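Local coordinates for protein muramoyltetrapeptide carboxypeptidase (Oxalobacter formigenes OXCC13, PDB 6UUK) that probably acts as a serine-type LD-carboxypeptidase that trims muramoyl tetrapeptides of the bacterial cell wall, at residues E83-V88 / N114-I119; G241-E246 / G266-Q271; L136-L141 / T155-A160; L188-E193 / D319-P324; I58-G63 / R96-D101. All coordinates share one frame; numbering follows the deposited sequence.

Contact 1: residues E83-V88 / N114-I119; sequences EVFNYV and NPDVKI
Phe85 lies against Asp116 and Val117, joining edge strand 83-86 to the turn that leads into strand 119-122. CG of Phe85 is anti to its carbonyl carbon (chi1 -66°), and the ring runs from there toward the turn. CB stands 4.1 Å from Val117 CG2. The same methyl is nearer to CD2 of the ring, at 3.7 Å. Further out, Phe85 CE2 meets the backbone O of Asp116 at 3.5 Å. At the tip, CZ touches Asp116 CB, also at 3.5 Å. Asn114 OD1 sits over one face of the ring, 4.3 Å from Phe85 CE1. That oxygen also takes a weak hydrogen bond from Asp116 N, within the type I turn 114-117. Tyr87 follows on the same side of the chain, and its OH lies 3.5 Å from Asn114 CB. An alanine in place of Phe85 would probably leave Val117 CG2 and Asp116 CB without their ring partner and open a gap between strand and turn. Lys146 binds Asn114 O and Val117 O from outside the two segments. The contact itself is made by an aromatic ring on mixed polar and apolar atoms at the surface, so it rests on packing rather than on directed bonds.

Contact 2: residues G241-E246 / G266-Q271; sequences GILFVE and GILKKQ
Gln271 with Gly241, and Leu268 with Leu243, make a buried contact between the start of strand 242-248 and the loop that joins helix 252-264 to strand 273-280. Gln271 carries the polar half. Its OE1 accepts a weak, bent hydrogen bond from Gly241 N (3.1 Å, 130° at the hydrogen). The side chain folds back at chi2 (-57°), which turns CD from the extended path. NE2 gives a weak bond to Ile267 O at 3.3 Å, within its own segment. Both ends of the amide have partners beyond the two segments: Trp219 NE1 donates to OE1, and NE2 reaches Ile238 O. These bonds fix which way the amide faces. Gln271 CB rests 3.3 Å from Gly241 O. An alanine at Gln271 would probably leave Gly241 N and Trp219 NE1 without this acceptor and open a gap beside the strand. The apolar half is one touch: Leu243 CD2 meets Leu268 CD2 at 3.7 Å, and the two side chains cross at about a right angle. The chain runs from strand 242-248 through helix 252-264 to the parallel neighbour 273-280. The contact ties the return loop of this beta-alpha-beta crossover to the start of the strand that carries Glu246, the predicted charge-relay residue, toward its C-terminal end.

Contact 3: residues L136-L141 / T155-A160; sequences LDFAKL and TVFEMA
Phe138 and Phe157 make a helix-helix packing beside the mainly parallel sheet of the alpha/beta N-terminal domain. Their helices, 138-142 and 155-163, come before and after strand 147-150 in the chain. Phe138 has CG anti to its carbonyl carbon. Phe157 differs: its CG is anti to the backbone N (chi1 -172°), and its ring reaches across toward the first helix. The two ring planes lie 56° apart, with centroids separated by 5.5 Å. CE2 of Phe138 lies over one face of the Phe157 ring, offset toward the rim. Two leucines meet the outer part of that ring, each crossing it at about a right angle. Leu136 CD1 comes in at the edge, 3.5 Å from Phe157 CE2. Leu141 CD1 approaches CZ at the same distance. Phe154 stacks on Phe157 from outside the segments, and helix 101-111 adds Ile108. The predicted nucleophile Ser152 is about 11 Å from Phe157, side chain to side chain. The Phe138 ring receives a CH-pi contact: Ala160 CB sits over its centre, 3.5 Å from the centroid and 12° off the ring normal.

Contact 4: residues L188-E193 / D319-P324; sequences LNHFDE and DKVTLP
The imidazole of His190 carries Val321 CG1 over one face, and the phenyl ring of Phe191 has Thr322 OG1 at its edge. Val321 CG1 stands 3.7 Å above the imidazole plane and is offset toward the rim. Its nearest ring atom is His190 ND1, at 3.8 Å. This is a CH-pi contact, 23° off the ring normal. The two side chains lie side by side and point the same way. Phe186 also meets the His190 ring, one helical turn earlier. Thr322 OG1 lies in the plane of the Phe191 ring, 3.6 Å from CD1. It is closer still to the helix backbone, 3.4 Å from Phe191 CA. The hydroxyl reaches this place because OG1 is anti to the carbonyl carbon of Thr322, beside its backbone N (chi1 -64°). Thr322 CB lies 4.1 Å from His190 O, so the residue packs beside the helix backbone. Thr187 on the same helix binds Lys320 N through OG1. The arrangement is a helix packed on a loop: helix 185-196 covers the segment that leads into strand 323-325, the edge strand antiparallel to 168-170. This segment follows the predicted charge-relay residue His316, whose side chain is about 5 Å from that of Lys320.

Contact 5: residues I58-G63 / R96-D101; sequences IIAPGG and RFAAND
Ala60 and Ala98 touch where the loop after strand 55-59 meets the loop before helix 101-111, at the end of the mainly parallel sheet of the alpha/beta N-terminal domain. The apolar part is small. Ala60 CB and Ala98 CB are 3.6 Å apart, and Ala98 CB also lies 3.8 Å from Gly63 O. The polar part centres on Gly62 O. It accepts a weak hydrogen bond from Ala98 N, long at 3.4 Å but fairly straight at 158°. Phe97 CA adds a CA-H...O contact to the same oxygen, also at 3.4 Å. The backbones come close here: Gly63 CA lies 3.8 Å from Arg96 O. The charged group of Arg96 has its partners outside the two segments: NH2 binds Gly126 O, NH1 forms a salt bridge with Asp288 of the second subunit, and Tyr253 of that subunit adds a cation-pi contact, so the loop takes part in the dimer interface. Arg96 is also about 9 Å from the predicted nucleophile Ser152, side chain to side chain. Aromatic contacts fall to Phe97. Arg104 makes a cation-pi contact with it. Gly62 O lies at the edge of the Phe97 ring, near its plane, 3.4 Å from Phe97 CB.

In the fold
Contact 1 lies at the surface; the other four are buried. Contacts 1 and 5 meet through neighbouring strands 83-86 and 55-59, where backbone bonds probably link Phe85 O to Ile58 N and Ile58 O to Tyr87 N. Contact 4 reaches the far edge of this six-strand sheet through strand 323-325. Contact 2 belongs to the second sheet, but Phe244 packs on Leu323 of contact 4 and so bridges the two. The side chains meeting in contact 3 are apolar. Contact 4 adds an imidazole face and a threonine hydroxyl. Contact 2 adds an amide with several partners, whereas contact 5 is mostly backbone and borders the second subunit. Contacts 1 and 2 centre about 33 Å apart.

Contact 1: residues E83-V88 / N114-I119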
# COMPACT_ATOMS: atom_id res chain seq x y z
N GLU B 83 24.12 -28.34 -4.75
CA GLU B 83 25.29 -27.79 -4.06
C GLU B 83 24.92 -26.44 -3.47
O GLU B 83 24.59 -25.50 -4.20
CB GLU B 83 26.46 -27.66 -5.03
CG GLU B 83 27.77 -27.23 -4.37
CD GLU B 83 28.90 -27.10 -5.37
OE1 GLU B 83 28.64 -27.24 -6.59
OE2 GLU B 83 30.05 -26.86 -4.95
N VAL B 84 24.97 -26.34 -2.14
CA VAL B 84 24.50 -25.17 -1.41
C VAL B 84 25.67 -24.23 -1.13
O VAL B 84 26.75 -24.67 -0.73
CB VAL B 84 23.80 -25.58 -0.10
CG1 VAL B 84 23.18 -24.36 0.58
CG2 VAL B 84 22.75 -26.64 -0.37
N PHE B 85 25.44 -22.94 -1.35
CA PHE B 85 26.41 -21.88 -1.03
C PHE B 85 25.70 -20.88 -0.12
O PHE B 85 24.93 -20.04 -0.59
CB PHE B 85 26.93 -21.21 -2.30
CG PHE B 85 27.76 -22.11 -3.17
CD1 PHE B 85 29.13 -22.18 -3.00
CD2 PHE B 85 27.16 -22.89 -4.15
CE1 PHE B 85 29.90 -23.01 -3.80
CE2 PHE B 85 27.92 -23.72 -4.95
CZ PHE B 85 29.29 -23.78 -4.78
N ASN B 86 25.97 -20.97 1.18
CA ASN B 86 25.29 -20.14 2.17
C ASN B 86 26.07 -18.84 2.36
O ASN B 86 27.17 -18.85 2.94
CB ASN B 86 25.14 -20.89 3.49
CG ASN B 86 24.31 -20.13 4.50
OD1 ASN B 86 23.45 -19.32 4.14
ND2 ASN B 86 24.56 -20.38 5.78
N TYR B 87 25.51 -17.74 1.88
CA TYR B 87 26.08 -16.42 2.10
C TYR B 87 25.52 -15.72 3.33
O TYR B 87 26.01 -14.63 3.68
CB TYR B 87 25.86 -15.53 0.87
CG TYR B 87 26.77 -15.84 -0.30
CD1 TYR B 87 27.90 -15.08 -0.55
CD2 TYR B 87 26.49 -16.90 -1.16
CE1 TYR B 87 28.74 -15.36 -1.61
CE2 TYR B 87 27.32 -17.19 -2.22
CZ TYR B 87 28.44 -16.42 -2.44
OH TYR B 87 29.27 -16.70 -3.51
N VAL B 88 24.52 -16.30 3.98
CA VAL B 88 23.92 -15.68 5.15
C VAL B 88 24.88 -15.79 6.33
O VAL B 88 25.46 -16.85 6.59
CB VAL B 88 22.56 -16.33 5.47
CG1 VAL B 88 21.86 -15.57 6.58
CG2 VAL B 88 21.70 -16.39 4.22
N ASN B 114 29.60 -15.69 -8.34
CA ASN B 114 30.22 -16.99 -8.12
C ASN B 114 29.92 -17.91 -9.31
O ASN B 114 28.74 -18.14 -9.61
CB ASN B 114 29.72 -17.62 -6.83
CG ASN B 114 30.53 -18.82 -6.41
OD1 ASN B 114 30.26 -19.95 -6.83
ND2 ASN B 114 31.54 -18.59 -5.58
N PRO B 115 30.93 -18.43 -10.00
CA PRO B 115 30.66 -19.27 -11.18
C PRO B 115 29.99 -20.59 -10.84
O PRO B 115 29.36 -21.18 -11.73
CB PRO B 115 32.05 -19.50 -11.78
CG PRO B 115 32.92 -18.42 -11.20
CD PRO B 115 32.37 -18.17 -9.83
N ASP B 116 30.10 -21.07 -9.61
CA ASP B 116 29.49 -22.33 -9.21
C ASP B 116 28.04 -22.18 -8.77
O ASP B 116 27.41 -23.18 -8.40
CB ASP B 116 30.30 -22.97 -8.07
CG ASP B 116 31.76 -23.16 -8.44
OD1 ASP B 116 32.04 -23.48 -9.61
OD2 ASP B 116 32.62 -22.99 -7.55
N VAL B 117 27.49 -20.97 -8.82
CA VAL B 117 26.12 -20.71 -8.40
C VAL B 117 25.26 -20.51 -9.64
O VAL B 117 25.65 -19.79 -10.57
CB VAL B 117 26.04 -19.48 -7.48
CG1 VAL B 117 24.60 -19.03 -7.29
CG2 VAL B 117 26.69 -19.79 -6.14
N LYS B 118 24.09 -21.15 -9.66
CA LYS B 118 23.14 -21.00 -10.76
C LYS B 118 21.79 -20.48 -10.31
O LYS B 118 21.16 -19.70 -11.03
CB LYS B 118 22.96 -22.35 -11.47
CG LYS B 118 22.20 -22.27 -12.79
CD LYS B 118 22.30 -23.58 -13.55
CE LYS B 118 23.75 -23.95 -13.83
NZ LYS B 118 23.87 -25.24 -14.56
N ILE B 119 21.32 -20.88 -9.13
CA ILE B 119 20.05 -20.42 -8.57
C ILE B 119 20.34 -19.61 -7.32
O ILE B 119 21.23 -19.95 -6.54
CB ILE B 119 19.12 -21.61 -8.26
CG1 ILE B 119 18.97 -22.50 -9.49
CG2 ILE B 119 17.75 -21.11 -7.80
CD1 ILE B 119 18.12 -23.74 -9.24

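Contact 2: residues G241-E246 / G266-Q271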
# COMPACT_ATOMS: atom_id res chain seq x y z
N GLY B 241 0.65 -7.96 -21.13
CA GLY B 241 1.08 -9.15 -20.44
C GLY B 241 -0.03 -9.76 -19.60
O GLY B 241 -1.16 -9.29 -19.55
N ILE B 242 0.33 -10.85 -18.92
CA ILE B 242 -0.57 -11.57 -18.03
C ILE B 242 -0.08 -11.34 -16.61
O ILE B 242 0.97 -11.85 -16.22
CB ILE B 242 -0.64 -13.07 -18.37
CG1 ILE B 242 -1.00 -13.26 -19.85
CG2 ILE B 242 -1.66 -13.77 -17.49
CD1 ILE B 242 -1.11 -14.71 -20.26
N LEU B 243 -0.85 -10.57 -15.84
CA LEU B 243 -0.45 -10.16 -14.50
C LEU B 243 -1.12 -11.06 -13.46
O LEU B 243 -2.32 -11.33 -13.54
CB LEU B 243 -0.84 -8.70 -14.25
CG LEU B 243 -0.47 -8.10 -12.89
CD1 LEU B 243 1.03 -8.01 -12.72
CD2 LEU B 243 -1.11 -6.73 -12.73
N PHE B 244 -0.33 -11.53 -12.50
CA PHE B 244 -0.83 -12.35 -11.40
C PHE B 244 -0.47 -11.71 -10.07
O PHE B 244 0.60 -11.10 -9.92
CB PHE B 244 -0.28 -13.78 -11.47
CG PHE B 244 1.20 -13.88 -11.22
CD1 PHE B 244 2.11 -13.71 -12.25
CD2 PHE B 244 1.69 -14.17 -9.95
CE1 PHE B 244 3.47 -13.81 -12.02
CE2 PHE B 244 3.05 -14.27 -9.72
CZ PHE B 244 3.94 -14.09 -10.76
N VAL B 245 -1.37 -11.84 -9.09
CA VAL B 245 -1.19 -11.24 -7.78
C VAL B 245 -1.62 -12.23 -6.70
O VAL B 245 -2.36 -13.18 -6.95
CB VAL B 245 -1.99 -9.93 -7.62
CG1 VAL B 245 -1.43 -8.84 -8.53
CG2 VAL B 245 -3.47 -10.16 -7.91
N GLU B 246 -1.12 -12.00 -5.49
CA GLU B 246 -1.49 -12.78 -4.32
C GLU B 246 -1.13 -11.99 -3.07
O GLU B 246 -0.34 -11.04 -3.13
CB GLU B 246 -0.80 -14.15 -4.31
CG GLU B 246 0.72 -14.11 -4.45
CD GLU B 246 1.43 -13.79 -3.14
OE1 GLU B 246 2.48 -13.12 -3.19
OE2 GLU B 246 0.93 -14.20 -2.08
N GLY B 266 -3.00 3.05 -14.27
CA GLY B 266 -3.00 2.65 -15.66
C GLY B 266 -2.31 1.33 -15.96
O GLY B 266 -2.07 1.03 -17.14
N ILE B 267 -2.00 0.54 -14.94
CA ILE B 267 -1.27 -0.71 -15.17
C ILE B 267 -2.20 -1.80 -15.68
O ILE B 267 -1.84 -2.55 -16.60
CB ILE B 267 -0.55 -1.14 -13.88
CG1 ILE B 267 0.34 -0.00 -13.36
CG2 ILE B 267 0.28 -2.40 -14.12
CD1 ILE B 267 1.39 0.45 -14.34
N LEU B 268 -3.40 -1.90 -15.11
CA LEU B 268 -4.31 -2.98 -15.48
C LEU B 268 -4.91 -2.79 -16.87
O LEU B 268 -5.31 -3.77 -17.50
CB LEU B 268 -5.42 -3.11 -14.44
CG LEU B 268 -4.98 -3.24 -12.98
CD1 LEU B 268 -6.18 -3.48 -12.08
CD2 LEU B 268 -3.96 -4.35 -12.82
N LYS B 269 -4.97 -1.55 -17.36
CA LYS B 269 -5.61 -1.29 -18.64
C LYS B 269 -4.79 -1.85 -19.81
O LYS B 269 -5.36 -2.15 -20.86
CB LYS B 269 -5.83 0.21 -18.83
CG LYS B 269 -6.53 0.88 -17.66
CD LYS B 269 -6.58 2.39 -17.85
CE LYS B 269 -7.15 3.09 -16.63
NZ LYS B 269 -8.55 2.66 -16.34
N LYS B 270 -3.48 -1.99 -19.63
CA LYS B 270 -2.61 -2.44 -20.71
C LYS B 270 -2.47 -3.95 -20.78
O LYS B 270 -2.17 -4.48 -21.86
CB LYS B 270 -1.22 -1.82 -20.56
CG LYS B 270 -1.23 -0.36 -20.13
CD LYS B 270 0.17 0.22 -20.08
CE LYS B 270 0.21 1.54 -19.34
NZ LYS B 270 -0.79 2.51 -19.86
N GLN B 271 -2.68 -4.66 -19.67
CA GLN B 271 -2.48 -6.10 -19.65
C GLN B 271 -3.60 -6.80 -20.42
O GLN B 271 -4.64 -6.23 -20.73
CB GLN B 271 -2.42 -6.60 -18.21
CG GLN B 271 -1.49 -5.79 -17.31
CD GLN B 271 -0.07 -5.72 -17.84
OE1 GLN B 271 0.47 -6.72 -18.32
NE2 GLN B 271 0.53 -4.54 -17.76

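Contact 3: residues L136-L141 / T155-A160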
# COMPACT_ATOMS: atom_id res chain seq x y z
N LEU B 136 22.05 -1.85 -5.03
CA LEU B 136 22.26 -2.93 -5.98
C LEU B 136 22.46 -2.38 -7.38
O LEU B 136 22.13 -1.23 -7.68
CB LEU B 136 21.07 -3.90 -5.97
CG LEU B 136 20.57 -4.36 -4.60
CD1 LEU B 136 19.35 -5.25 -4.74
CD2 LEU B 136 21.67 -5.06 -3.81
N ASP B 137 23.01 -3.22 -8.25
CA ASP B 137 23.22 -2.90 -9.66
C ASP B 137 22.45 -3.94 -10.47
O ASP B 137 22.98 -5.00 -10.80
CB ASP B 137 24.71 -2.89 -10.01
CG ASP B 137 24.98 -2.38 -11.41
OD1 ASP B 137 24.03 -1.91 -12.07
OD2 ASP B 137 26.15 -2.44 -11.85
N PHE B 138 21.20 -3.62 -10.79
CA PHE B 138 20.35 -4.57 -11.51
C PHE B 138 20.80 -4.77 -12.96
O PHE B 138 20.47 -5.79 -13.56
CB PHE B 138 18.89 -4.12 -11.46
CG PHE B 138 18.31 -4.15 -10.07
CD1 PHE B 138 18.33 -3.02 -9.27
CD2 PHE B 138 17.76 -5.31 -9.56
CE1 PHE B 138 17.80 -3.04 -8.00
CE2 PHE B 138 17.23 -5.34 -8.28
CZ PHE B 138 17.25 -4.21 -7.50
N ALA B 139 21.54 -3.81 -13.52
CA ALA B 139 22.17 -4.05 -14.82
C ALA B 139 23.26 -5.09 -14.70
O ALA B 139 23.47 -5.88 -15.64
CB ALA B 139 22.73 -2.74 -15.38
N LYS B 140 23.97 -5.12 -13.57
CA LYS B 140 24.94 -6.18 -13.32
C LYS B 140 24.24 -7.50 -13.01
O LYS B 140 24.74 -8.57 -13.38
CB LYS B 140 25.85 -5.78 -12.16
CG LYS B 140 26.89 -6.82 -11.77
CD LYS B 140 28.18 -6.65 -12.56
CE LYS B 140 29.28 -7.54 -12.00
NZ LYS B 140 30.59 -7.29 -12.68
N LEU B 141 23.09 -7.45 -12.34
CA LEU B 141 22.37 -8.67 -11.99
C LEU B 141 21.72 -9.30 -13.22
O LEU B 141 21.68 -10.53 -13.34
CB LEU B 141 21.31 -8.37 -10.93
CG LEU B 141 21.84 -8.02 -9.54
CD1 LEU B 141 20.72 -7.51 -8.65
CD2 LEU B 141 22.51 -9.24 -8.92
N THR B 155 9.20 -9.82 -4.17
CA THR B 155 8.60 -9.32 -5.40
C THR B 155 9.20 -7.98 -5.80
O THR B 155 9.34 -7.69 -7.00
CB THR B 155 7.08 -9.20 -5.24
OG1 THR B 155 6.54 -10.48 -4.86
CG2 THR B 155 6.43 -8.76 -6.54
N VAL B 156 9.57 -7.16 -4.82
CA VAL B 156 10.24 -5.89 -5.10
C VAL B 156 11.54 -6.13 -5.85
O VAL B 156 11.87 -5.41 -6.80
CB VAL B 156 10.47 -5.11 -3.79
CG1 VAL B 156 11.34 -3.89 -4.03
CG2 VAL B 156 9.14 -4.71 -3.17
N PHE B 157 12.30 -7.15 -5.44
CA PHE B 157 13.55 -7.46 -6.11
C PHE B 157 13.32 -7.95 -7.54
O PHE B 157 14.13 -7.68 -8.43
CB PHE B 157 14.33 -8.51 -5.31
CG PHE B 157 15.72 -8.77 -5.82
CD1 PHE B 157 15.96 -9.71 -6.80
CD2 PHE B 157 16.79 -8.06 -5.30
CE1 PHE B 157 17.24 -9.95 -7.26
CE2 PHE B 157 18.08 -8.30 -5.76
CZ PHE B 157 18.30 -9.24 -6.74
N GLU B 158 12.21 -8.66 -7.77
CA GLU B 158 11.96 -9.25 -9.08
C GLU B 158 11.39 -8.26 -10.08
O GLU B 158 11.47 -8.51 -11.29
CB GLU B 158 11.02 -10.45 -8.93
CG GLU B 158 11.59 -11.57 -8.08
CD GLU B 158 10.74 -12.83 -8.14
OE1 GLU B 158 9.72 -12.84 -8.86
OE2 GLU B 158 11.11 -13.82 -7.47
N MSE B 159 10.81 -7.16 -9.62
CA MSE B 159 10.27 -6.15 -10.52
C MSE B 159 11.39 -5.30 -11.11
O MSE B 159 11.35 -4.94 -12.29
CB MSE B 159 9.25 -5.26 -9.81
CG MSE B 159 7.98 -5.98 -9.38
SE MSE B 159 7.05 -6.86 -10.86
CE MSE B 159 7.70 -8.68 -10.59
N ALA B 160 12.38 -4.98 -10.29
CA ALA B 160 13.53 -4.23 -10.78
C ALA B 160 14.37 -5.05 -11.75
O ALA B 160 14.93 -4.50 -12.70
CB ALA B 160 14.39 -3.75 -9.61

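Contact 4: residues L188-E193 / D319-P324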
# COMPACT_ATOMS: atom_id res chain seq x y z
N LEU B 188 7.92 -28.54 -3.87
CA LEU B 188 9.31 -28.85 -4.18
C LEU B 188 9.47 -29.48 -5.56
O LEU B 188 10.48 -29.24 -6.23
CB LEU B 188 9.89 -29.78 -3.10
CG LEU B 188 10.55 -29.12 -1.89
CD1 LEU B 188 9.62 -28.14 -1.19
CD2 LEU B 188 11.04 -30.18 -0.91
N ASN B 189 8.49 -30.27 -6.00
CA ASN B 189 8.59 -30.88 -7.32
C ASN B 189 8.31 -29.87 -8.43
O ASN B 189 8.95 -29.91 -9.48
CB ASN B 189 7.62 -32.07 -7.43
CG ASN B 189 7.96 -33.19 -6.47
OD1 ASN B 189 8.78 -33.02 -5.57
ND2 ASN B 189 7.34 -34.34 -6.66
N HIS B 190 7.37 -28.95 -8.21
CA HIS B 190 7.13 -27.89 -9.18
C HIS B 190 8.32 -26.93 -9.26
O HIS B 190 8.57 -26.35 -10.32
CB HIS B 190 5.86 -27.12 -8.84
CG HIS B 190 4.61 -27.73 -9.40
ND1 HIS B 190 4.06 -27.32 -10.60
CD2 HIS B 190 3.81 -28.72 -8.94
CE1 HIS B 190 2.97 -28.03 -10.84
NE2 HIS B 190 2.80 -28.89 -9.86
N PHE B 191 9.04 -26.76 -8.15
CA PHE B 191 10.21 -25.88 -8.16
C PHE B 191 11.36 -26.52 -8.94
O PHE B 191 11.97 -25.88 -9.81
CB PHE B 191 10.64 -25.56 -6.73
CG PHE B 191 11.98 -24.89 -6.64
CD1 PHE B 191 12.13 -23.56 -7.00
CD2 PHE B 191 13.09 -25.58 -6.18
CE1 PHE B 191 13.37 -22.94 -6.91
CE2 PHE B 191 14.32 -24.97 -6.08
CZ PHE B 191 14.46 -23.64 -6.45
N ASP B 192 11.68 -27.78 -8.64
CA ASP B 192 12.75 -28.47 -9.35
C ASP B 192 12.44 -28.63 -10.83
O ASP B 192 13.36 -28.65 -11.66
CB ASP B 192 13.02 -29.83 -8.71
CG ASP B 192 13.51 -29.72 -7.28
OD1 ASP B 192 13.72 -28.59 -6.81
OD2 ASP B 192 13.67 -30.77 -6.62
N GLU B 193 11.16 -28.75 -11.18
CA GLU B 193 10.79 -28.94 -12.58
C GLU B 193 11.02 -27.67 -13.38
O GLU B 193 11.55 -27.72 -14.50
CB GLU B 193 9.33 -29.39 -12.68
CG GLU B 193 8.90 -29.79 -14.08
CD GLU B 193 7.47 -30.30 -14.12
OE1 GLU B 193 6.74 -30.10 -13.13
OE2 GLU B 193 7.08 -30.89 -15.15
N ASP B 319 1.16 -25.50 -0.60
CA ASP B 319 1.31 -25.90 -1.99
C ASP B 319 1.33 -24.66 -2.87
O ASP B 319 0.35 -23.92 -2.94
CB ASP B 319 0.18 -26.84 -2.41
CG ASP B 319 0.37 -28.25 -1.89
OD1 ASP B 319 1.09 -28.42 -0.88
OD2 ASP B 319 -0.18 -29.18 -2.50
N LYS B 320 2.46 -24.43 -3.55
CA LYS B 320 2.61 -23.31 -4.46
C LYS B 320 3.43 -23.75 -5.66
O LYS B 320 4.17 -24.74 -5.60
CB LYS B 320 3.28 -22.11 -3.77
CG LYS B 320 4.75 -22.31 -3.48
CD LYS B 320 5.33 -21.13 -2.70
CE LYS B 320 4.70 -21.03 -1.32
NZ LYS B 320 5.23 -19.87 -0.56
N VAL B 321 3.29 -23.01 -6.75
CA VAL B 321 4.02 -23.28 -7.98
C VAL B 321 5.10 -22.22 -8.16
O VAL B 321 5.09 -21.17 -7.52
CB VAL B 321 3.09 -23.34 -9.21
CG1 VAL B 321 2.10 -24.49 -9.08
CG2 VAL B 321 2.35 -22.01 -9.37
N THR B 322 6.04 -22.52 -9.05
CA THR B 322 7.11 -21.59 -9.40
C THR B 322 6.76 -20.93 -10.73
O THR B 322 6.71 -21.60 -11.77
CB THR B 322 8.45 -22.32 -9.49
OG1 THR B 322 8.80 -22.82 -8.19
CG2 THR B 322 9.54 -21.37 -9.96
N LEU B 323 6.50 -19.63 -10.69
CA LEU B 323 6.07 -18.88 -11.87
C LEU B 323 7.23 -18.05 -12.40
O LEU B 323 7.69 -17.14 -11.70
CB LEU B 323 4.88 -17.99 -11.54
CG LEU B 323 3.61 -18.72 -11.08
CD1 LEU B 323 2.51 -17.74 -10.74
CD2 LEU B 323 3.14 -19.70 -12.15
N PRO B 324 7.72 -18.32 -13.61
CA PRO B 324 8.79 -17.49 -14.18
C PRO B 324 8.32 -16.07 -14.49
O PRO B 324 7.64 -15.85 -15.49
CB PRO B 324 9.18 -18.24 -15.46
CG PRO B 324 8.66 -19.63 -15.26
CD PRO B 324 7.41 -19.48 -14.46

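Contact 5: residues I58-G63 / R96-D101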
# COMPACT_ATOMS: atom_id res chain seq x y z
N ILE B 58 22.09 -19.01 -1.00
CA ILE B 58 21.07 -18.56 -0.05
C ILE B 58 21.41 -17.14 0.38
O ILE B 58 22.52 -16.88 0.88
CB ILE B 58 20.99 -19.50 1.16
N ILE B 59 20.47 -16.22 0.18
CA ILE B 59 20.65 -14.82 0.53
C ILE B 59 19.49 -14.38 1.40
O ILE B 59 18.37 -14.87 1.27
CB ILE B 59 20.76 -13.93 -0.74
CG1 ILE B 59 21.89 -14.43 -1.64
CG2 ILE B 59 21.00 -12.47 -0.37
CD1 ILE B 59 22.19 -13.50 -2.79
N ALA B 60 19.77 -13.45 2.32
CA ALA B 60 18.77 -12.88 3.22
C ALA B 60 18.51 -11.43 2.84
O ALA B 60 19.14 -10.51 3.40
CB ALA B 60 19.23 -12.99 4.68
N PRO B 61 17.60 -11.15 1.90
CA PRO B 61 17.34 -9.76 1.53
C PRO B 61 16.48 -9.00 2.53
O PRO B 61 16.50 -7.77 2.52
CB PRO B 61 16.62 -9.89 0.18
CG PRO B 61 15.92 -11.21 0.28
CD PRO B 61 16.81 -12.10 1.10
N GLY B 62 15.73 -9.70 3.38
CA GLY B 62 14.89 -9.05 4.36
C GLY B 62 15.22 -9.42 5.79
O GLY B 62 16.24 -8.97 6.33
N GLY B 63 14.38 -10.23 6.41
CA GLY B 63 14.56 -10.62 7.79
C GLY B 63 15.53 -11.78 7.96
O GLY B 63 16.09 -12.31 7.00
N ARG B 96 15.97 -5.81 12.96
CA ARG B 96 14.98 -6.72 12.41
C ARG B 96 15.52 -7.53 11.24
O ARG B 96 15.03 -8.63 10.97
CB ARG B 96 13.74 -5.92 11.99
CG ARG B 96 12.71 -6.65 11.16
CD ARG B 96 11.69 -5.65 10.62
NE ARG B 96 10.64 -6.29 9.83
CZ ARG B 96 9.50 -6.74 10.33
NH1 ARG B 96 9.25 -6.62 11.63
NH2 ARG B 96 8.60 -7.30 9.54
N PHE B 97 16.54 -7.01 10.55
CA PHE B 97 17.08 -7.63 9.36
C PHE B 97 18.27 -8.52 9.70
O PHE B 97 18.87 -8.42 10.78
CB PHE B 97 17.50 -6.56 8.35
CG PHE B 97 16.58 -5.37 8.32
CD1 PHE B 97 15.46 -5.37 7.51
CD2 PHE B 97 16.84 -4.26 9.10
CE1 PHE B 97 14.61 -4.28 7.48
CE2 PHE B 97 16.00 -3.16 9.07
CZ PHE B 97 14.88 -3.18 8.26
N ALA B 98 18.62 -9.40 8.76
CA ALA B 98 19.75 -10.30 8.94
C ALA B 98 21.10 -9.59 8.84
O ALA B 98 22.11 -10.17 9.23
CB ALA B 98 19.69 -11.44 7.93
N ALA B 99 21.12 -8.37 8.31
CA ALA B 99 22.34 -7.58 8.21
C ALA B 99 21.94 -6.15 7.84
O ALA B 99 20.78 -5.88 7.54
CB ALA B 99 23.31 -8.15 7.18
N ASN B 100 22.92 -5.25 7.88
CA ASN B 100 22.67 -3.88 7.49
C ASN B 100 22.42 -3.80 5.98
O ASN B 100 22.69 -4.73 5.23
CB ASN B 100 23.84 -2.98 7.90
CG ASN B 100 25.15 -3.42 7.29
OD1 ASN B 100 25.46 -3.08 6.14
ND2 ASN B 100 25.94 -4.16 8.05
N ASP B 101 21.90 -2.65 5.55
CA ASP B 101 21.54 -2.48 4.14
C ASP B 101 22.75 -2.66 3.24
O ASP B 101 22.64 -3.27 2.17
CB ASP B 101 20.91 -1.10 3.92
CG ASP B 101 19.75 -0.83 4.86
OD1 ASP B 101 19.08 -1.80 5.27
OD2 ASP B 101 19.50 0.35 5.18